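Local coordinates for probable quinone reductase Qor (NADPH:quinone reductase) (Zeta-crystallin homolog protein) (Mycobacterium tuberculosis, PDB 4RVU) that binds NADPH and probably catalyses the transfer of electrons from this cofactor to quinones, at residues G64-C68 against A123-K129; I161-W165 against A298-A302. One frame throughout, in Å; residues are numbered along the deposited sequence.

Contact 1 (G64-C68 against A123-K129). With NDP (NADPH dihydro-nicotinamide-adenine-dinucleotide phosphate), chain E.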
loop_
_atom_site.group_PDB
_atom_site.type_symbol
_atom_site.label_atom_id
_atom_site.label_comp_id
_atom_site.label_asym_id
_atom_site.label_seq_id
_atom_site.Cartn_x
_atom_site.Cartn_y
_atom_site.Cartn_z
ATOM N N GLY A 64 28.474 5.925 5.861
ATOM C CA GLY A 64 28.333 5.258 4.568
ATOM C C GLY A 64 28.167 3.751 4.638
ATOM O O GLY A 64 28.677 3.109 5.556
ATOM N N SER A 65 27.467 3.169 3.665
ATOM C CA SER A 65 27.240 1.724 3.696
ATOM C C SER A 65 27.565 0.990 2.399
ATOM O O SER A 65 27.475 -0.235 2.350
ATOM C CB SER A 65 25.802 1.402 4.136
ATOM O OG SER A 65 24.864 1.671 3.113
ATOM N N GLU A 66 27.950 1.714 1.354
ATOM C CA GLU A 66 28.206 1.067 0.065
ATOM C C GLU A 66 29.692 1.111 -0.284
ATOM O O GLU A 66 30.302 2.178 -0.300
ATOM C CB GLU A 66 27.362 1.707 -1.048
ATOM C CG GLU A 66 27.455 0.998 -2.407
ATOM C CD GLU A 66 26.514 1.580 -3.474
ATOM O OE1 GLU A 66 26.151 2.775 -3.394
ATOM O OE2 GLU A 66 26.130 0.828 -4.398
ATOM N N VAL A 67 30.280 -0.057 -0.540
ATOM C CA VAL A 67 31.711 -0.137 -0.866
ATOM C C VAL A 67 31.973 -1.285 -1.820
ATOM O O VAL A 67 31.332 -2.322 -1.738
ATOM C CB VAL A 67 32.587 -0.316 0.395
ATOM C CG1 VAL A 67 32.266 -1.631 1.088
ATOM C CG2 VAL A 67 34.094 -0.251 0.062
ATOM N N CYS A 68 32.905 -1.081 -2.743
ATOM C CA CYS A 68 33.461 -2.185 -3.511
ATOM C C CYS A 68 34.961 -2.200 -3.261
ATOM O O CYS A 68 35.608 -1.149 -3.280
ATOM C CB CYS A 68 33.189 -1.999 -5.003
ATOM S SG CYS A 68 34.016 -3.241 -6.028
ATOM N N ALA A 123 30.672 -1.180 -9.894
ATOM C CA ALA A 123 30.046 -1.944 -8.810
ATOM C C ALA A 123 29.559 -1.042 -7.667
ATOM O O ALA A 123 28.460 -1.233 -7.132
ATOM C CB ALA A 123 31.007 -3.015 -8.282
ATOM N N ALA A 124 30.363 -0.054 -7.292
ATOM C CA ALA A 124 29.994 0.850 -6.191
ATOM C C ALA A 124 29.018 1.911 -6.655
ATOM O O ALA A 124 28.464 2.664 -5.842
ATOM C CB ALA A 124 31.238 1.505 -5.580
ATOM N N SER A 125 28.813 1.980 -7.965
ATOM C CA SER A 125 27.774 2.826 -8.534
ATOM C C SER A 125 26.452 2.073 -8.580
ATOM O O SER A 125 25.383 2.680 -8.568
ATOM C CB SER A 125 28.146 3.238 -9.957
ATOM O OG SER A 125 29.182 4.199 -9.968
ATOM N N ALA A 126 26.534 0.748 -8.634
ATOM C CA ALA A 126 25.395 -0.072 -9.048
ATOM C C ALA A 126 24.664 -0.794 -7.926
ATOM O O ALA A 126 23.445 -0.952 -7.995
ATOM C CB ALA A 126 25.837 -1.085 -10.102
ATOM N N LEU A 127 25.381 -1.270 -6.910
ATOM C CA LEU A 127 24.771 -2.225 -5.970
ATOM C C LEU A 127 23.611 -1.715 -5.115
ATOM O O LEU A 127 22.507 -2.243 -5.215
ATOM C CB LEU A 127 25.815 -2.905 -5.070
ATOM C CG LEU A 127 25.167 -4.079 -4.311
ATOM C CD1 LEU A 127 24.847 -5.253 -5.252
ATOM C CD2 LEU A 127 25.982 -4.554 -3.108
ATOM N N LEU A 128 23.839 -0.728 -4.254
ATOM C CA LEU A 128 22.753 -0.281 -3.367
ATOM C C LEU A 128 21.569 0.211 -4.183
ATOM O O LEU A 128 20.419 -0.170 -3.933
ATOM C CB LEU A 128 23.224 0.826 -2.409
ATOM C CG LEU A 128 22.268 1.152 -1.245
ATOM C CD1 LEU A 128 23.036 1.688 -0.036
ATOM C CD2 LEU A 128 21.190 2.151 -1.651
ATOM N N LYS A 129 21.848 1.050 -5.171
ATOM C CA LYS A 129 20.779 1.622 -5.970
ATOM C C LYS A 129 20.135 0.587 -6.904
ATOM O O LYS A 129 18.917 0.628 -7.155
ATOM C CB LYS A 129 21.307 2.828 -6.732
ATOM C CG LYS A 129 21.754 3.977 -5.824
ATOM C CD LYS A 129 22.550 4.983 -6.665
ATOM C CE LYS A 129 23.685 5.656 -5.905
ATOM N NZ LYS A 129 24.615 4.745 -5.151
HETATM P PA NDP E . 19.762 10.776 -6.588
HETATM O O1A NDP E . 21.021 10.476 -7.352
HETATM O O2A NDP E . 18.430 10.459 -7.203
HETATM O O5B NDP E . 19.777 12.327 -6.165
HETATM C C5B NDP E . 18.591 12.952 -5.687
HETATM C C4B NDP E . 17.891 13.595 -6.873
HETATM O O4B NDP E . 16.560 13.988 -6.537
HETATM C C3B NDP E . 18.596 14.866 -7.310
HETATM O O3B NDP E . 19.626 14.600 -8.263
HETATM C C2B NDP E . 17.477 15.698 -7.904
HETATM O O2B NDP E . 17.430 15.547 -9.316
HETATM C C1B NDP E . 16.202 15.156 -7.275
HETATM N N9A NDP E . 15.669 16.211 -6.383
HETATM C C8A NDP E . 14.472 16.808 -6.499
HETATM N N7A NDP E . 14.299 17.744 -5.537
HETATM C C5A NDP E . 15.412 17.763 -4.786
HETATM C C6A NDP E . 15.892 18.519 -3.608
HETATM N N6A NDP E . 15.120 19.465 -3.030
HETATM N N1A NDP E . 17.123 18.231 -3.133
HETATM C C2A NDP E . 17.895 17.291 -3.704
HETATM N N3A NDP E . 17.526 16.569 -4.773
HETATM C C4A NDP E . 16.316 16.753 -5.351
HETATM O O3 NDP E . 19.865 10.058 -5.159
HETATM P PN NDP E . 19.940 8.461 -5.017
HETATM O O1N NDP E . 19.872 7.848 -6.390
HETATM O O2N NDP E . 21.081 8.141 -4.087
HETATM O O5D NDP E . 18.570 8.123 -4.251
HETATM C C5D NDP E . 17.314 8.464 -4.832
HETATM C C4D NDP E . 16.253 8.555 -3.745
HETATM O O4D NDP E . 15.883 7.245 -3.320
HETATM C C3D NDP E . 16.785 9.268 -2.519
HETATM O O3D NDP E . 15.734 10.070 -1.982
HETATM C C2D NDP E . 17.119 8.163 -1.542
HETATM O O2D NDP E . 16.929 8.612 -0.199
HETATM C C1D NDP E . 16.122 7.081 -1.922
HETATM N N1N NDP E . 16.591 5.715 -1.687
HETATM C C2N NDP E . 15.791 4.878 -1.023
HETATM C C3N NDP E . 16.147 3.561 -0.771
HETATM C C7N NDP E . 15.201 2.680 -0.013
HETATM O O7N NDP E . 15.484 1.506 0.151
HETATM N N7N NDP E . 14.070 3.205 0.454
HETATM C C4N NDP E . 17.468 3.009 -1.254
HETATM C C5N NDP E . 18.239 4.016 -1.972
HETATM C C6N NDP E . 17.774 5.312 -2.163
HETATM P P2B NDP E . 16.573 16.561 -10.223
HETATM O O1X NDP E . 15.769 17.352 -9.231
HETATM O O2X NDP E . 17.605 17.367 -10.957
HETATM O O3X NDP E . 15.765 15.666 -11.117
HETATM O O HOH W 1 24.440 2.076 -5.996
#
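Ala123, inside helix 120-140, meets the strand through its methyl: CB lies 3.8 Å from Cys68 SG. Ala124 continues this apolar strip, its CB 4.1 Å from Cys68 CB, and the CA atoms of this pair, 5.3 Å apart, mark the backbone register. Ser125 turns its CB away, but its carbonyl O accepts a weak hydrogen bond from water 1. The helix is kinked at Leu128 and Lys129: Leu127 N still bonds to Ala123 O (3.1 Å), whereas the next two amides have no bond to the preceding turn. Glu66 exploits the gap. The extended side chain of Glu66 brings OE2 to 2.8 Å from Leu128 N, a nearly straight hydrogen bond (164°), so a buried carboxylate takes the place of the missing helical acceptor. This joins the GroES-like β-domain of the medium-chain reductase fold to a helix lining the cofactor pocket: Leu128 CD2 is 3.5 Å from NDP C5N, on the nicotinamide ring. Lys129 completes the network. Lys129 NZ forms a salt bridge with Glu66 OE1 (3.1 Å) and shares Asn44 with that carboxylate, while water 1 accepts from Lys129 N (2.9 Å) and NZ (2.8 Å) and donates to Glu66 OE2 (2.6 Å).

Contact 2 (I161-W165 against A298-A302)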
loop_
_atom_site.group_PDB
_atom_site.type_symbol
_atom_site.label_atom_id
_atom_site.label_comp_id
_atom_site.label_asym_id
_atom_site.label_seq_id
_atom_site.Cartn_x
_atom_site.Cartn_y
_atom_site.Cartn_z
ATOM N N ILE A 161 18.580 3.767 -13.203
ATOM C CA ILE A 161 18.508 2.308 -13.174
ATOM C C ILE A 161 17.058 1.839 -13.327
ATOM O O ILE A 161 16.779 0.907 -14.092
ATOM C CB ILE A 161 19.160 1.702 -11.899
ATOM C CG1 ILE A 161 20.650 2.059 -11.849
ATOM C CG2 ILE A 161 19.034 0.179 -11.911
ATOM C CD1 ILE A 161 21.358 1.622 -10.547
ATOM N N LEU A 162 16.143 2.493 -12.613
ATOM C CA LEU A 162 14.713 2.188 -12.747
ATOM C C LEU A 162 14.264 2.326 -14.197
ATOM O O LEU A 162 13.550 1.466 -14.727
ATOM C CB LEU A 162 13.861 3.101 -11.850
ATOM C CG LEU A 162 13.803 2.734 -10.368
ATOM C CD1 LEU A 162 13.186 3.856 -9.554
ATOM C CD2 LEU A 162 13.010 1.437 -10.174
ATOM N N THR A 163 14.699 3.405 -14.838
ATOM C CA THR A 163 14.238 3.734 -16.184
ATOM C C THR A 163 14.717 2.691 -17.183
ATOM O O THR A 163 13.913 2.130 -17.936
ATOM C CB THR A 163 14.700 5.132 -16.579
ATOM O OG1 THR A 163 14.106 6.074 -15.676
ATOM C CG2 THR A 163 14.289 5.468 -18.009
ATOM N N GLN A 164 16.012 2.380 -17.140
ATOM C CA GLN A 164 16.564 1.378 -18.038
ATOM C C GLN A 164 15.936 0.019 -17.833
ATOM O O GLN A 164 15.567 -0.654 -18.802
ATOM C CB GLN A 164 18.068 1.261 -17.841
ATOM C CG GLN A 164 18.846 2.504 -18.201
ATOM C CD GLN A 164 20.322 2.307 -17.945
ATOM O OE1 GLN A 164 21.021 1.680 -18.743
ATOM N NE2 GLN A 164 20.801 2.817 -16.814
ATOM N N TRP A 165 15.825 -0.386 -16.570
ATOM C CA TRP A 165 15.388 -1.737 -16.249
ATOM C C TRP A 165 13.916 -1.918 -16.608
ATOM O O TRP A 165 13.546 -2.911 -17.235
ATOM C CB TRP A 165 15.615 -2.037 -14.767
ATOM C CG TRP A 165 15.867 -3.484 -14.486
ATOM C CD1 TRP A 165 15.526 -4.551 -15.274
ATOM C CD2 TRP A 165 16.557 -4.027 -13.348
ATOM N NE1 TRP A 165 15.946 -5.726 -14.682
ATOM C CE2 TRP A 165 16.586 -5.428 -13.506
ATOM C CE3 TRP A 165 17.136 -3.461 -12.213
ATOM C CZ2 TRP A 165 17.193 -6.273 -12.570
ATOM C CZ3 TRP A 165 17.739 -4.301 -11.284
ATOM C CH2 TRP A 165 17.759 -5.692 -11.468
ATOM N N ALA A 298 20.970 -5.032 -20.487
ATOM C CA ALA A 298 19.590 -4.646 -20.184
ATOM C C ALA A 298 19.625 -3.304 -19.470
ATOM O O ALA A 298 18.754 -2.453 -19.660
ATOM C CB ALA A 298 18.917 -5.688 -19.313
ATOM N N ILE A 299 20.639 -3.130 -18.627
ATOM C CA ILE A 299 20.947 -1.828 -18.053
ATOM C C ILE A 299 22.442 -1.580 -18.173
ATOM O O ILE A 299 23.231 -2.526 -18.300
ATOM C CB ILE A 299 20.547 -1.715 -16.565
ATOM C CG1 ILE A 299 21.476 -2.541 -15.677
ATOM C CG2 ILE A 299 19.064 -2.077 -16.345
ATOM C CD1 ILE A 299 21.170 -2.416 -14.188
ATOM N N THR A 300 22.823 -0.307 -18.150
ATOM C CA THR A 300 24.226 0.086 -18.087
ATOM C C THR A 300 24.362 1.143 -17.000
ATOM O O THR A 300 23.772 2.217 -17.096
ATOM C CB THR A 300 24.718 0.649 -19.437
ATOM O OG1 THR A 300 24.654 -0.380 -20.436
ATOM C CG2 THR A 300 26.170 1.154 -19.330
ATOM N N VAL A 301 25.132 0.838 -15.955
ATOM C CA VAL A 301 25.293 1.770 -14.846
ATOM C C VAL A 301 26.537 2.598 -15.067
ATOM O O VAL A 301 27.653 2.089 -14.953
ATOM C CB VAL A 301 25.386 1.050 -13.502
ATOM C CG1 VAL A 301 25.555 2.067 -12.369
ATOM C CG2 VAL A 301 24.134 0.199 -13.266
ATOM N N ALA A 302 26.354 3.872 -15.396
ATOM C CA ALA A 302 27.492 4.749 -15.668
ATOM C C ALA A 302 28.004 5.312 -14.352
ATOM O O ALA A 302 27.254 5.415 -13.381
ATOM C CB ALA A 302 27.082 5.874 -16.599
HETATM O O HOH W 2 16.946 -0.775 -21.211
#
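Residues 161-165 form a turn of helix 157-168, with Trp165 N bonded to Ile161 O at 3.0 Å, whereas 298-302 is an irregular but largely extended linker from helix 280-295 to strand 303-308. The backbones come closest at Gln164 and Ile299, whose CA atoms are 5.4 Å apart. No direct backbone-to-backbone hydrogen bond joins them; instead water 2 donates to Gln164 O (2.8 Å) and to Ala298 O (2.9 Å), bridging two carbonyls that themselves stand 3.8 Å apart.

The side-chain amide of Gln164 supplies the direct polar link. Gln164 OE1 accepts from Thr300 N at 2.7 Å (162°), and Gln164 NE2 donates to Thr300 O at 3.0 Å (152°). Both backbone polar groups of one linker residue are thereby satisfied by one amide, much as a neighbouring strand would satisfy them; NE2 also bonds to Leu160 O within the helix. Apolar contacts accompany this pairing: Ile299 CG2 packs 3.8 Å from Trp165 CB, Ile299 CD1 is 4.1 Å from Ile161 CG2, and Ile161 CD1 is 4.1 Å from Val301 CG2. Beyond the pair, Trp165 and Ile299 both rest on Leu290 of helix 280-295.

Helix 157-168 follows strand 148-151 and a Gly-rich turn matching the GxGxxG pattern, in which Gly157 N binds NADPH. The contact therefore attaches the dinucleotide-binding helix of a Rossmann fold to the chain segment returning to strand 303-308 of the mixed sheet.

How the contacts relate
Along the chain, both segments of contact 1 come before those of contact 2, and the two centres lie 15 Å apart. They share no helix or strand, yet helix 120-140 connects them physically: Ser125 CB is 3.7 Å from Val301 CG1, Ala126 CB is 3.8 Å from Val301 CG2, and Lys129 C is 4.0 Å from Ile161 CD1. One side of this helix thus meets the strand region of the GroES-like domain, while another meets helix 157-168 of the Rossmann domain and the 298-302 linker. The linker leads into strand 303-308, which belongs to the same mixed sheet as strand 67-74. Together the contacts trace continuous packing between the two domains that flank the NADPH site.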